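Local coordinates for Mlr3007 protein (Mesorhizobium loti, PDB 3QQM), which probably transfers the amino group of leucine, isoleucine or valine to 2-oxoglutarate, using pyridoxal 5'-phosphate as its cofactor, at residues Phe16-Thr21 against Ala38-Ser43; Arg105-Ser110 against Leu141-Arg146; Ala159-Gly164 against Leu200-Ala205; Thr168-Cys173 against Glu192-Tyr197. All coordinates share one frame; numbering follows the deposited sequence. Where two conformers were deposited one is given.

Interaction 1 of 4, residues Phe16-Thr21 against Ala38-Ser43; sequences FELIET and ARLYGS. With EDO (1,2-ethanediol), chain Q.
E20 and R39 meet where strand 17-25 of a four-stranded antiparallel sheet is covered by helix 33-47, in the cofactor-binding core of a class-IV aminotransferase. The short axes of strand 17-21 and helix 38-43 run nearly antiparallel, at 173°, about 9.0 Å apart.

The charged part is a two-pronged, side-on grip. R39 NE gives its hydrogen to E20 OE2 at 2.8 Å, within the guanidinium plane and on the syn lone pair of that oxygen. R39 NH2 reaches E20 OE1 at 2.7 Å, tilted out of the carboxylate plane, since the two flat groups are turned 30° from each other. A bend at chi3 (67°) swings NE of R39 round to the carboxylate. Both groups have further partners: E20 OE1, already taken by R39 NH2, is also hydrogen-bonded to H36 ND1, while R39 NH1 bonds both P177 O and the OP1 phosphate oxygen of the pyridoxal-phosphate lysine at position 118. E20 is therefore a second-shell residue that positions a phosphate-binding arginine.

The apolar part lies further along the helix. L18 CB rests on L40 CD1 at 3.7 Å, and L18 CD1 comes 4.0 Å from S43 CB. S43 OG is engaged elsewhere, by H117 ND1. Between the two kinds of contact, the methylene CG of E20 packs on L40 CB at 3.9 Å, bringing carbon right up to the ion pair.

One water bridges strand and helix: it accepts from T21 N at 3.1 Å, and more weakly from R39 NH2.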
loop_
_atom_site.group_PDB
_atom_site.type_symbol
_atom_site.label_atom_id
_atom_site.label_comp_id
_atom_site.label_asym_id
_atom_site.label_seq_id
_atom_site.Cartn_x
_atom_site.Cartn_y
_atom_site.Cartn_z
ATOM N N PHE A 16 -7.636 -8.890 13.640
ATOM C CA PHE A 16 -7.540 -8.079 12.426
ATOM C C PHE A 16 -8.096 -8.807 11.191
ATOM O O PHE A 16 -8.391 -9.982 11.243
ATOM C CB PHE A 16 -6.098 -7.671 12.190
ATOM C CG PHE A 16 -5.192 -8.817 12.032
ATOM C CD1 PHE A 16 -5.030 -9.417 10.791
ATOM C CD2 PHE A 16 -4.503 -9.330 13.135
ATOM C CE1 PHE A 16 -4.206 -10.502 10.650
ATOM C CE2 PHE A 16 -3.659 -10.411 12.998
ATOM C CZ PHE A 16 -3.498 -10.997 11.766
ATOM N N GLU A 17 -8.231 -8.069 10.103
ATOM C CA GLU A 17 -8.707 -8.587 8.853
ATOM C C GLU A 17 -7.655 -8.329 7.802
ATOM O O GLU A 17 -6.818 -7.448 7.965
ATOM C CB GLU A 17 -10.004 -7.883 8.424
ATOM C CG GLU A 17 -11.129 -8.047 9.420
ATOM C CD GLU A 17 -12.415 -7.322 9.033
ATOM O OE1 GLU A 17 -12.542 -6.855 7.892
ATOM O OE2 GLU A 17 -13.313 -7.246 9.881
ATOM N N LEU A 18 -7.656 -9.142 6.754
ATOM C CA LEU A 18 -6.748 -8.937 5.631
ATOM C C LEU A 18 -7.476 -8.027 4.661
ATOM O O LEU A 18 -8.685 -8.155 4.466
ATOM C CB LEU A 18 -6.357 -10.258 4.967
ATOM C CG LEU A 18 -5.470 -11.116 5.869
ATOM C CD1 LEU A 18 -5.273 -12.521 5.309
ATOM C CD2 LEU A 18 -4.105 -10.408 6.097
ATOM N N ILE A 19 -6.729 -7.129 4.046
ATOM C CA ILE A 19 -7.273 -6.141 3.146
ATOM C C ILE A 19 -6.526 -6.051 1.806
ATOM O O ILE A 19 -5.300 -6.236 1.731
ATOM C CB ILE A 19 -7.185 -4.747 3.845
ATOM C CG1 ILE A 19 -7.991 -4.745 5.151
ATOM C CG2 ILE A 19 -7.668 -3.612 2.939
ATOM C CD1 ILE A 19 -9.464 -5.019 4.938
ATOM N N GLU A 20 -7.281 -5.774 0.753
ATOM C CA GLU A 20 -6.738 -5.553 -0.603
ATOM C C GLU A 20 -7.530 -4.395 -1.199
ATOM O O GLU A 20 -8.767 -4.402 -1.169
ATOM C CB GLU A 20 -6.847 -6.790 -1.506
ATOM C CG GLU A 20 -5.965 -7.955 -1.105
ATOM C CD GLU A 20 -4.475 -7.675 -1.288
ATOM O OE1 GLU A 20 -4.113 -6.819 -2.157
ATOM O OE2 GLU A 20 -3.664 -8.319 -0.584
ATOM N N THR A 21 -6.801 -3.401 -1.719
ATOM C CA THR A 21 -7.386 -2.233 -2.324
ATOM C C THR A 21 -6.882 -2.196 -3.753
ATOM O O THR A 21 -5.679 -2.029 -4.003
ATOM C CB THR A 21 -7.009 -0.964 -1.553
ATOM O OG1 THR A 21 -7.449 -1.102 -0.204
ATOM C CG2 THR A 21 -7.651 0.275 -2.179
ATOM N N ALA A 38 -2.637 -13.267 -5.024
ATOM C CA ALA A 38 -1.469 -14.021 -4.567
ATOM C C ALA A 38 -1.145 -13.591 -3.144
ATOM O O ALA A 38 -0.978 -14.433 -2.274
ATOM C CB ALA A 38 -0.254 -13.812 -5.474
ATOM N N ARG A 39 -1.069 -12.279 -2.919
ATOM C CA ARG A 39 -0.780 -11.758 -1.599
ATOM C C ARG A 39 -1.851 -12.148 -0.579
ATOM O O ARG A 39 -1.522 -12.625 0.480
ATOM C CB ARG A 39 -0.671 -10.244 -1.620
ATOM C CG ARG A 39 -0.331 -9.673 -0.235
ATOM C CD ARG A 39 0.066 -8.266 -0.326
ATOM N NE ARG A 39 -1.029 -7.397 -0.734
ATOM C CZ ARG A 39 -0.869 -6.114 -1.045
ATOM N NH1 ARG A 39 0.348 -5.586 -1.093
ATOM N NH2 ARG A 39 -1.912 -5.371 -1.403
ATOM N N LEU A 40 -3.116 -11.871 -0.893
ATOM C CA LEU A 40 -4.226 -12.189 0.001
ATOM C C LEU A 40 -4.292 -13.679 0.344
ATOM O O LEU A 40 -4.413 -14.055 1.517
ATOM C CB LEU A 40 -5.564 -11.765 -0.619
ATOM C CG LEU A 40 -6.809 -12.134 0.173
ATOM C CD1 LEU A 40 -6.805 -11.445 1.539
ATOM C CD2 LEU A 40 -8.041 -11.767 -0.621
ATOM N N TYR A 41 -4.193 -14.528 -0.667
ATOM C CA TYR A 41 -4.271 -15.951 -0.413
ATOM C C TYR A 41 -3.046 -16.455 0.344
ATOM O O TYR A 41 -3.171 -17.330 1.219
ATOM C CB TYR A 41 -4.497 -16.737 -1.686
ATOM C CG TYR A 41 -5.807 -16.450 -2.366
ATOM C CD1 TYR A 41 -6.939 -16.204 -1.639
ATOM C CD2 TYR A 41 -5.943 -16.601 -3.726
ATOM C CE1 TYR A 41 -8.156 -15.987 -2.257
ATOM C CE2 TYR A 41 -7.165 -16.408 -4.353
ATOM C CZ TYR A 41 -8.263 -16.107 -3.612
ATOM O OH TYR A 41 -9.481 -15.905 -4.208
ATOM N N GLY A 42 -1.882 -15.893 0.029
ATOM C CA GLY A 42 -0.642 -16.276 0.697
ATOM C C GLY A 42 -0.712 -15.894 2.178
ATOM O O GLY A 42 -0.418 -16.708 3.036
ATOM N N SER A 43 -1.144 -14.668 2.464
ATOM C CA SER A 43 -1.254 -14.219 3.844
ATOM C C SER A 43 -2.304 -15.009 4.616
ATOM O O SER A 43 -2.064 -15.395 5.739
ATOM C CB SER A 43 -1.569 -12.724 3.912
ATOM O OG SER A 43 -0.553 -11.978 3.314
HETATM C C1 EDO Q . -15.676 -9.570 7.311
HETATM O O1 EDO Q . -15.867 -8.649 8.385
HETATM C C2 EDO Q . -14.739 -8.994 6.244
HETATM O O2 EDO Q . -14.846 -7.577 6.102
HETATM O O HOH W 1 -3.724 -2.917 -1.979
#

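Interaction 2 of 4, residues Arg105-Ser110 against Leu141-Arg146; sequences RTRLDS and LLANER
An Asx turn at N144, just past strand 139-143, presents E145 and R146 to S110 in the loop that follows strand 99-103. The turn itself is made by R146 N, which donates to N144 OD1 at 2.9 Å from well above the plane of the amide, 50° out of it. N144 OD1 also takes E148 N, and N144 ND2 turns to C173 O.

Across the contact, E145 uses both carboxylate oxygens on one residue. E145 OE1 accepts from S110 N at 3.0 Å, a nearly straight bond met on the syn side. OE2 lies beside S110 OG, modelled so close that the exact length is doubtful. Two bends bring the carboxylate back over the loop: CG sits in the crowded position between backbone N and carbonyl carbon (chi1 68°), and the chain folds again at chi2 (-75°). Within its own segment R146 NH1 makes a salt bridge to E145 OE2 at 2.8 Å, the hydrogen bond strongly bent and weak, and across the contact R146 NH2 donates weakly to S110 OG. D109 OD1 stands 4.1 Å from E145 OE2, a like-charge neighbour that R146 probably helps to offset; D109 OD1 also accepts from Q111 N.

Toward the strand the contact turns apolar. L108 and L142 cross at about a right angle, CD2 to CD2 at 3.8 Å, while T106 CG2 lies alongside L142 CD2 at 4.1 Å. Helix 123-130 covers this patch through L124 and A128.

The backbones are joined directly where L108 N donates to A143 O at 3.0 Å, just before the turn.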
loop_
_atom_site.group_PDB
_atom_site.type_symbol
_atom_site.label_atom_id
_atom_site.label_comp_id
_atom_site.label_asym_id
_atom_site.label_seq_id
_atom_site.Cartn_x
_atom_site.Cartn_y
_atom_site.Cartn_z
ATOM N N ARG A 105 7.245 11.136 13.292
ATOM C CA ARG A 105 8.119 10.799 14.420
ATOM C C ARG A 105 7.784 9.365 14.791
ATOM O O ARG A 105 8.582 8.667 15.377
ATOM C CB ARG A 105 7.936 11.721 15.646
ATOM C CG ARG A 105 6.633 11.534 16.397
ATOM C CD ARG A 105 6.628 12.270 17.738
ATOM N NE ARG A 105 6.714 13.722 17.616
ATOM C CZ ARG A 105 5.656 14.521 17.479
ATOM N NH1 ARG A 105 4.427 14.002 17.407
ATOM N NH2 ARG A 105 5.827 15.840 17.384
ATOM N N THR A 106 6.586 8.932 14.405
ATOM C CA THR A 106 6.119 7.568 14.631
ATOM C C THR A 106 7.069 6.626 13.907
ATOM O O THR A 106 7.221 6.732 12.710
ATOM C CB THR A 106 4.730 7.339 13.983
ATOM O OG1 THR A 106 3.789 8.252 14.542
ATOM C CG2 THR A 106 4.246 5.896 14.185
ATOM N N ARG A 107 7.695 5.719 14.641
ATOM C CA ARG A 107 8.631 4.753 14.047
ATOM C C ARG A 107 8.089 3.317 13.983
ATOM O O ARG A 107 7.315 2.900 14.812
ATOM C CB ARG A 107 9.949 4.776 14.809
ATOM C CG ARG A 107 10.649 6.119 14.725
ATOM C CD ARG A 107 10.897 6.504 13.265
ATOM N NE ARG A 107 11.383 7.875 13.107
ATOM C CZ ARG A 107 12.663 8.198 13.092
ATOM N NH1 ARG A 107 13.587 7.249 13.225
ATOM N NH2 ARG A 107 13.021 9.465 12.951
ATOM N N LEU A 108 8.522 2.593 12.959
ATOM C CA LEU A 108 8.163 1.215 12.755
ATOM C C LEU A 108 9.288 0.364 13.350
ATOM O O LEU A 108 10.453 0.800 13.455
ATOM C CB LEU A 108 8.019 0.879 11.261
ATOM C CG LEU A 108 6.871 1.556 10.488
ATOM C CD1 LEU A 108 6.942 1.253 9.016
ATOM C CD2 LEU A 108 5.573 1.128 11.043
ATOM N N ASP A 109 8.920 -0.848 13.753
ATOM C CA ASP A 109 9.838 -1.810 14.307
ATOM C C ASP A 109 10.141 -2.857 13.224
ATOM O O ASP A 109 9.265 -3.635 12.831
ATOM C CB ASP A 109 9.213 -2.453 15.547
ATOM C CG ASP A 109 10.086 -3.556 16.144
ATOM O OD1 ASP A 109 11.114 -3.903 15.520
ATOM O OD2 ASP A 109 9.715 -4.106 17.213
ATOM N N SER A 110 11.389 -2.915 12.781
ATOM C CA SER A 110 11.773 -3.838 11.709
ATOM C C SER A 110 11.517 -5.302 12.025
ATOM O O SER A 110 11.473 -6.111 11.110
ATOM C CB SER A 110 13.247 -3.667 11.333
ATOM O OG SER A 110 14.092 -4.179 12.338
ATOM N N LEU A 141 5.664 9.709 5.636
ATOM C CA LEU A 141 6.584 8.599 5.619
ATOM C C LEU A 141 6.970 8.204 7.041
ATOM O O LEU A 141 6.977 9.041 7.956
ATOM C CB LEU A 141 7.859 8.940 4.843
ATOM C CG LEU A 141 7.731 9.454 3.403
ATOM C CD1 LEU A 141 9.128 9.600 2.765
ATOM C CD2 LEU A 141 6.831 8.530 2.565
ATOM N N LEU A 142 7.280 6.918 7.212
ATOM C CA LEU A 142 7.727 6.365 8.476
ATOM C C LEU A 142 9.090 5.687 8.283
ATOM O O LEU A 142 9.325 5.026 7.269
ATOM C CB LEU A 142 6.744 5.304 9.011
ATOM C CG LEU A 142 5.314 5.731 9.352
ATOM C CD1 LEU A 142 4.523 5.895 8.068
ATOM C CD2 LEU A 142 4.644 4.710 10.244
ATOM N N ALA A 143 9.961 5.844 9.272
ATOM C CA ALA A 143 11.278 5.215 9.287
ATOM C C ALA A 143 11.290 4.177 10.407
ATOM O O ALA A 143 10.401 4.151 11.205
ATOM C CB ALA A 143 12.388 6.257 9.506
ATOM N N ASN A 144 12.306 3.320 10.443
ATOM C CA ASN A 144 12.417 2.282 11.465
ATOM C C ASN A 144 13.417 2.658 12.560
ATOM O O ASN A 144 13.900 3.781 12.586
ATOM C CB ASN A 144 12.785 0.945 10.818
ATOM C CG ASN A 144 14.178 0.948 10.178
ATOM O OD1 ASN A 144 15.017 1.842 10.439
ATOM N ND2 ASN A 144 14.441 -0.070 9.349
ATOM N N GLU A 145 13.756 1.702 13.441
ATOM C CA GLU A 145 14.679 1.976 14.588
ATOM C C GLU A 145 16.096 2.356 14.199
ATOM O O GLU A 145 16.869 2.773 15.033
ATOM C CB GLU A 145 14.701 0.819 15.627
ATOM C CG GLU A 145 15.310 -0.528 15.216
ATOM C CD GLU A 145 14.445 -1.402 14.262
ATOM O OE1 GLU A 145 13.465 -0.911 13.646
ATOM O OE2 GLU A 145 14.762 -2.593 14.137
ATOM N N ARG A 146 16.433 2.179 12.927
ATOM C CA ARG A 146 17.761 2.533 12.394
ATOM C C ARG A 146 17.690 3.759 11.467
ATOM O O ARG A 146 18.635 4.068 10.754
ATOM C CB ARG A 146 18.392 1.315 11.721
ATOM C CG ARG A 146 18.753 0.242 12.765
ATOM C CD ARG A 146 19.400 -0.990 12.191
ATOM N NE ARG A 146 18.485 -1.669 11.287
ATOM C CZ ARG A 146 17.532 -2.527 11.664
ATOM N NH1 ARG A 146 17.331 -2.813 12.947
ATOM N NH2 ARG A 146 16.750 -3.081 10.747
#

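Interaction 3 of 4, residues Ala159-Gly164 against Leu200-Ala205; sequences ADFGDG and LKSAKA
D160 and A205 set their CB atoms on the same face of the sheet, 3.8 Å apart, while F161 turns its ring to the other segment's turn. That ring presents its edge to S202, with F161 CD1 3.9 Å from S202 OG, an oxygen that itself bonds D199 O. Beside it A159 CB butts against L200 CD2 at 3.6 Å. K204 starts toward the facing segment, laying CG on the backbone of G162, 3.7 Å from its CA, before the amine end leads off.

With CG anti to its backbone N (chi1 -178°), D160 sends its carboxylate over the loop that follows. There D160 OD1 accepts from two amides that reach it from opposite faces of the carboxylate plane: G162 N at 2.8 Å, forming an Asx turn, and G164 N at 3.0 Å. An alanine at D160 would keep the CB contact with A205 but would probably leave the amides of G162 and G164 without their acceptor and this glycine-rich turn freer to move.

Backbone bonds set the register. D160 N donates to A205 O at 2.8 Å, and D160 O receives A205 N as well as, weakly, K204 N at 2.8 Å. Two residues thus face one: this is a classic beta bulge, placed where strand 205-210 begins its antiparallel pairing with strand 156-160 at the border of the six-stranded mixed sheet.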
loop_
_atom_site.group_PDB
_atom_site.type_symbol
_atom_site.label_atom_id
_atom_site.label_comp_id
_atom_site.label_asym_id
_atom_site.label_seq_id
_atom_site.Cartn_x
_atom_site.Cartn_y
_atom_site.Cartn_z
ATOM N N ALA A 159 12.651 6.222 -5.072
ATOM C CA ALA A 159 13.547 7.345 -5.232
ATOM C C ALA A 159 14.556 7.117 -6.344
ATOM O O ALA A 159 15.223 6.076 -6.404
ATOM C CB ALA A 159 14.251 7.624 -3.911
ATOM N N ASP A 160 14.666 8.113 -7.215
ATOM C CA ASP A 160 15.581 8.091 -8.344
ATOM C C ASP A 160 16.741 8.988 -8.003
ATOM O O ASP A 160 16.594 10.213 -7.990
ATOM C CB ASP A 160 14.857 8.610 -9.568
ATOM C CG ASP A 160 15.718 8.589 -10.840
ATOM O OD1 ASP A 160 16.971 8.426 -10.777
ATOM O OD2 ASP A 160 15.103 8.723 -11.907
ATOM N N PHE A 161 17.899 8.393 -7.715
ATOM C CA PHE A 161 19.081 9.198 -7.336
ATOM C C PHE A 161 19.870 9.703 -8.525
ATOM O O PHE A 161 20.989 10.193 -8.360
ATOM C CB PHE A 161 19.973 8.449 -6.349
ATOM C CG PHE A 161 19.300 8.194 -5.026
ATOM C CD1 PHE A 161 19.224 9.209 -4.063
ATOM C CD2 PHE A 161 18.722 6.962 -4.743
ATOM C CE1 PHE A 161 18.593 8.994 -2.857
ATOM C CE2 PHE A 161 18.090 6.740 -3.513
ATOM C CZ PHE A 161 18.021 7.753 -2.576
ATOM N N GLY A 162 19.290 9.572 -9.720
ATOM C CA GLY A 162 19.914 10.071 -10.942
ATOM C C GLY A 162 20.032 9.102 -12.101
ATOM O O GLY A 162 19.971 9.511 -13.251
ATOM N N ASP A 163 20.194 7.823 -11.811
ATOM C CA ASP A 163 20.415 6.834 -12.859
ATOM C C ASP A 163 19.149 6.257 -13.503
ATOM O O ASP A 163 19.245 5.395 -14.356
ATOM C CB ASP A 163 21.267 5.694 -12.292
ATOM C CG ASP A 163 20.592 4.983 -11.141
ATOM O OD1 ASP A 163 19.434 5.308 -10.837
ATOM O OD2 ASP A 163 21.218 4.090 -10.537
ATOM N N GLY A 164 17.972 6.710 -13.086
ATOM C CA GLY A 164 16.738 6.209 -13.660
ATOM C C GLY A 164 16.122 5.005 -12.949
ATOM O O GLY A 164 15.011 4.607 -13.265
ATOM N N LEU A 200 17.071 11.112 0.951
ATOM C CA LEU A 200 16.031 11.454 -0.025
ATOM C C LEU A 200 16.131 12.870 -0.541
ATOM O O LEU A 200 15.693 13.156 -1.642
ATOM C CB LEU A 200 14.636 11.249 0.559
ATOM C CG LEU A 200 14.179 9.809 0.693
ATOM C CD1 LEU A 200 12.789 9.739 1.275
ATOM C CD2 LEU A 200 14.216 9.117 -0.671
ATOM N N LYS A 201 16.676 13.770 0.266
ATOM C CA LYS A 201 16.830 15.145 -0.162
ATOM C C LYS A 201 17.733 15.210 -1.398
ATOM O O LYS A 201 17.713 16.200 -2.117
ATOM C CB LYS A 201 17.419 16.012 0.966
ATOM C CG LYS A 201 16.460 16.353 2.147
ATOM C CD LYS A 201 15.358 17.360 1.675
ATOM C CE LYS A 201 14.599 18.057 2.820
ATOM N NZ LYS A 201 13.758 19.188 2.248
ATOM N N SER A 202 18.542 14.173 -1.634
ATOM C CA SER A 202 19.444 14.177 -2.805
ATOM C C SER A 202 18.857 13.422 -3.999
ATOM O O SER A 202 19.533 13.202 -4.992
ATOM C CB SER A 202 20.826 13.612 -2.438
ATOM O OG SER A 202 20.767 12.222 -2.189
ATOM N N ALA A 203 17.598 13.023 -3.904
ATOM C CA ALA A 203 16.952 12.324 -5.007
ATOM C C ALA A 203 16.617 13.305 -6.131
ATOM O O ALA A 203 16.110 14.391 -5.885
ATOM C CB ALA A 203 15.710 11.634 -4.535
ATOM N N LYS A 204 16.928 12.921 -7.365
ATOM C CA LYS A 204 16.629 13.748 -8.528
ATOM C C LYS A 204 15.130 13.679 -8.847
ATOM O O LYS A 204 14.568 14.600 -9.432
ATOM C CB LYS A 204 17.415 13.266 -9.734
ATOM C CG LYS A 204 18.894 13.326 -9.599
ATOM C CD LYS A 204 19.376 14.756 -9.543
ATOM C CE LYS A 204 20.881 14.814 -9.434
ATOM N NZ LYS A 204 21.377 16.231 -9.392
ATOM N N ALA A 205 14.512 12.548 -8.529
ATOM C CA ALA A 205 13.068 12.355 -8.726
ATOM C C ALA A 205 12.581 11.459 -7.583
ATOM O O ALA A 205 13.326 10.605 -7.077
ATOM C CB ALA A 205 12.758 11.756 -10.080
#

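Interaction 4 of 4, residues Thr168-Cys173 against Glu192-Tyr197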
loop_
_atom_site.group_PDB
_atom_site.type_symbol
_atom_site.label_atom_id
_atom_site.label_comp_id
_atom_site.label_asym_id
_atom_site.label_seq_id
_atom_site.Cartn_x
_atom_site.Cartn_y
_atom_site.Cartn_z
ATOM N N THR A 168 13.808 1.578 -3.896
ATOM C CA THR A 168 12.717 1.419 -2.945
ATOM C C THR A 168 13.242 0.650 -1.730
ATOM O O THR A 168 14.057 -0.270 -1.895
ATOM C CB THR A 168 11.540 0.662 -3.607
ATOM O OG1 THR A 168 10.367 0.808 -2.813
ATOM C CG2 THR A 168 11.862 -0.840 -3.811
ATOM N N PRO A 169 12.801 1.023 -0.509
ATOM C CA PRO A 169 13.313 0.360 0.670
ATOM C C PRO A 169 13.227 -1.183 0.643
ATOM O O PRO A 169 12.198 -1.759 0.273
ATOM C CB PRO A 169 12.457 0.947 1.780
ATOM C CG PRO A 169 12.163 2.288 1.331
ATOM C CD PRO A 169 11.917 2.140 -0.128
ATOM N N ARG A 170 14.324 -1.810 1.056
ATOM C CA ARG A 170 14.442 -3.262 1.122
ATOM C C ARG A 170 13.458 -3.755 2.146
ATOM O O ARG A 170 13.289 -3.151 3.188
ATOM C CB ARG A 170 15.878 -3.658 1.482
ATOM C CG ARG A 170 16.243 -5.047 1.090
ATOM C CD ARG A 170 17.748 -5.297 1.190
ATOM N NE ARG A 170 18.190 -5.473 2.565
ATOM C CZ ARG A 170 19.461 -5.618 2.932
ATOM N NH1 ARG A 170 20.444 -5.523 2.044
ATOM N NH2 ARG A 170 19.752 -5.814 4.207
ATOM N N LEU A 171 12.835 -4.884 1.850
ATOM C CA LEU A 171 11.788 -5.445 2.678
ATOM C C LEU A 171 12.166 -5.657 4.169
ATOM O O LEU A 171 11.335 -5.386 5.060
ATOM C CB LEU A 171 11.305 -6.753 2.069
ATOM C CG LEU A 171 9.951 -7.219 2.586
ATOM C CD1 LEU A 171 8.874 -6.147 2.270
ATOM C CD2 LEU A 171 9.603 -8.592 1.965
ATOM N N ASP A 172 13.388 -6.112 4.447
ATOM C CA ASP A 172 13.796 -6.316 5.834
ATOM C C ASP A 172 13.812 -5.011 6.678
ATOM O O ASP A 172 14.014 -5.078 7.867
ATOM C CB ASP A 172 15.140 -7.061 5.948
ATOM C CG ASP A 172 16.285 -6.329 5.266
ATOM O OD1 ASP A 172 16.032 -5.383 4.459
ATOM O OD2 ASP A 172 17.444 -6.719 5.502
ATOM N N CYS A 173 13.614 -3.846 6.062
ATOM C CA CYS A 173 13.546 -2.584 6.815
ATOM C C CYS A 173 12.259 -2.478 7.675
ATOM O O CYS A 173 12.214 -1.727 8.663
ATOM C CB CYS A 173 13.637 -1.362 5.874
ATOM S SG CYS A 173 15.281 -1.012 5.116
ATOM N N GLU A 192 15.805 -2.788 -4.770
ATOM C CA GLU A 192 15.827 -2.658 -3.340
ATOM C C GLU A 192 17.024 -1.828 -2.888
ATOM O O GLU A 192 18.094 -1.835 -3.514
ATOM C CB GLU A 192 15.763 -4.022 -2.641
ATOM C CG GLU A 192 14.336 -4.631 -2.679
ATOM C CD GLU A 192 14.199 -5.850 -1.793
ATOM O OE1 GLU A 192 15.090 -6.701 -1.873
ATOM O OE2 GLU A 192 13.197 -5.949 -1.023
ATOM N N ALA A 193 16.811 -1.062 -1.836
ATOM C CA ALA A 193 17.863 -0.202 -1.312
ATOM C C ALA A 193 17.521 0.251 0.099
ATOM O O ALA A 193 16.464 -0.025 0.590
ATOM C CB ALA A 193 18.086 1.014 -2.253
ATOM N N ILE A 194 18.466 0.925 0.735
ATOM C CA ILE A 194 18.315 1.421 2.091
ATOM C C ILE A 194 18.698 2.896 2.102
ATOM O O ILE A 194 19.729 3.289 1.558
ATOM C CB ILE A 194 19.230 0.673 3.046
ATOM C CG1 ILE A 194 18.990 -0.833 2.946
ATOM C CG2 ILE A 194 19.011 1.139 4.470
ATOM C CD1 ILE A 194 20.025 -1.673 3.752
ATOM N N TYR A 195 17.856 3.715 2.699
ATOM C CA TYR A 195 18.135 5.138 2.782
ATOM C C TYR A 195 17.297 5.826 3.864
ATOM O O TYR A 195 16.252 5.332 4.264
ATOM C CB TYR A 195 17.966 5.819 1.405
ATOM C CG TYR A 195 16.667 5.527 0.663
ATOM C CD1 TYR A 195 15.466 6.100 1.048
ATOM C CD2 TYR A 195 16.668 4.762 -0.476
ATOM C CE1 TYR A 195 14.288 5.850 0.331
ATOM C CE2 TYR A 195 15.501 4.544 -1.216
ATOM C CZ TYR A 195 14.326 5.069 -0.800
ATOM O OH TYR A 195 13.186 4.802 -1.533
ATOM N N SER A 196 17.799 6.958 4.331
ATOM C CA SER A 196 17.160 7.757 5.357
ATOM C C SER A 196 16.399 8.909 4.748
ATOM O O SER A 196 16.467 9.136 3.551
ATOM C CB SER A 196 18.224 8.368 6.255
ATOM O OG SER A 196 18.975 9.285 5.516
ATOM N N TYR A 197 15.718 9.681 5.592
ATOM C CA TYR A 197 14.971 10.829 5.119
ATOM C C TYR A 197 15.919 11.812 4.508
ATOM O O TYR A 197 15.662 12.352 3.436
ATOM C CB TYR A 197 14.216 11.521 6.254
ATOM C CG TYR A 197 13.161 12.464 5.748
ATOM C CD1 TYR A 197 12.044 11.956 5.108
ATOM C CD2 TYR A 197 13.237 13.846 5.954
ATOM C CE1 TYR A 197 11.034 12.774 4.635
ATOM C CE2 TYR A 197 12.205 14.707 5.489
ATOM C CZ TYR A 197 11.106 14.143 4.831
ATOM O OH TYR A 197 10.044 14.870 4.321
#
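P169 brings CD to the hydroxyl end of Y195, 3.3 Å from OH and 3.9 Å from CZ, the two side chains crossing at a slant. Next to them the backbones pair as parallel strands. A193 N donates to T168 O at 2.9 Å, and R170 N returns a bond to A193 O at 2.8 Å.

Where the strands end, side chains take over. E192, still in its strand and extended beyond CG, runs across R170 at about a right angle, and E192 OE2 accepts from L171 N at 3.1 Å. That amide approaches from above the carboxylate, 51° out of its plane. I194 CD1 lies over one face of the R170 guanidinium, 4.0 Å above its centre.

A second layer fixes these groups. The bend of R170 at chi3 (76°) turns NE to D172 OD1 at 2.9 Å; NH2 meets D172 OD2 at 2.8 Å, so the guanidinium is gripped side-on and its rotation fixed, with one face under the I194 methyl. Y195 OH is bonded to A167 O, which holds the phenol beside the proline. An alanine in place of P169 would lack CG and CD, and would probably open a gap beside Y195 CZ and let the chain turn more freely at this strand end.

Further out, R181 NH2 of helix 179-186 binds both E192 OE2 and P169 O. The contact thereby closes a beta-alpha-beta unit, strand 166-169, helix 179-186, strand 190-193, whose two parallel strands lie side by side, with strand 156-160 touching T168 and Y195.

Interaction 1 stands apart: it is the buried one, in the four-stranded sheet and its helix, with its centre about 32 Å from that of interaction 3 and on the opposite side of the chain's middle. Its ion pair is tied to the cofactor phosphate, whereas the charged groups of interactions 2 and 4 take up backbone amides and one another near partly exposed strand ends. Interactions 2 and 3 both reach the six-stranded mixed sheet and touch through L141 CD1 and L200 CD1. Interaction 4 joins its neighbours: C173 O probably accepts from N144 ND2, and Y195 packs on L200, A159 and F161. Interaction 3 rests on backbone pairing, the F161 ring and alanine contacts, without a salt bridge.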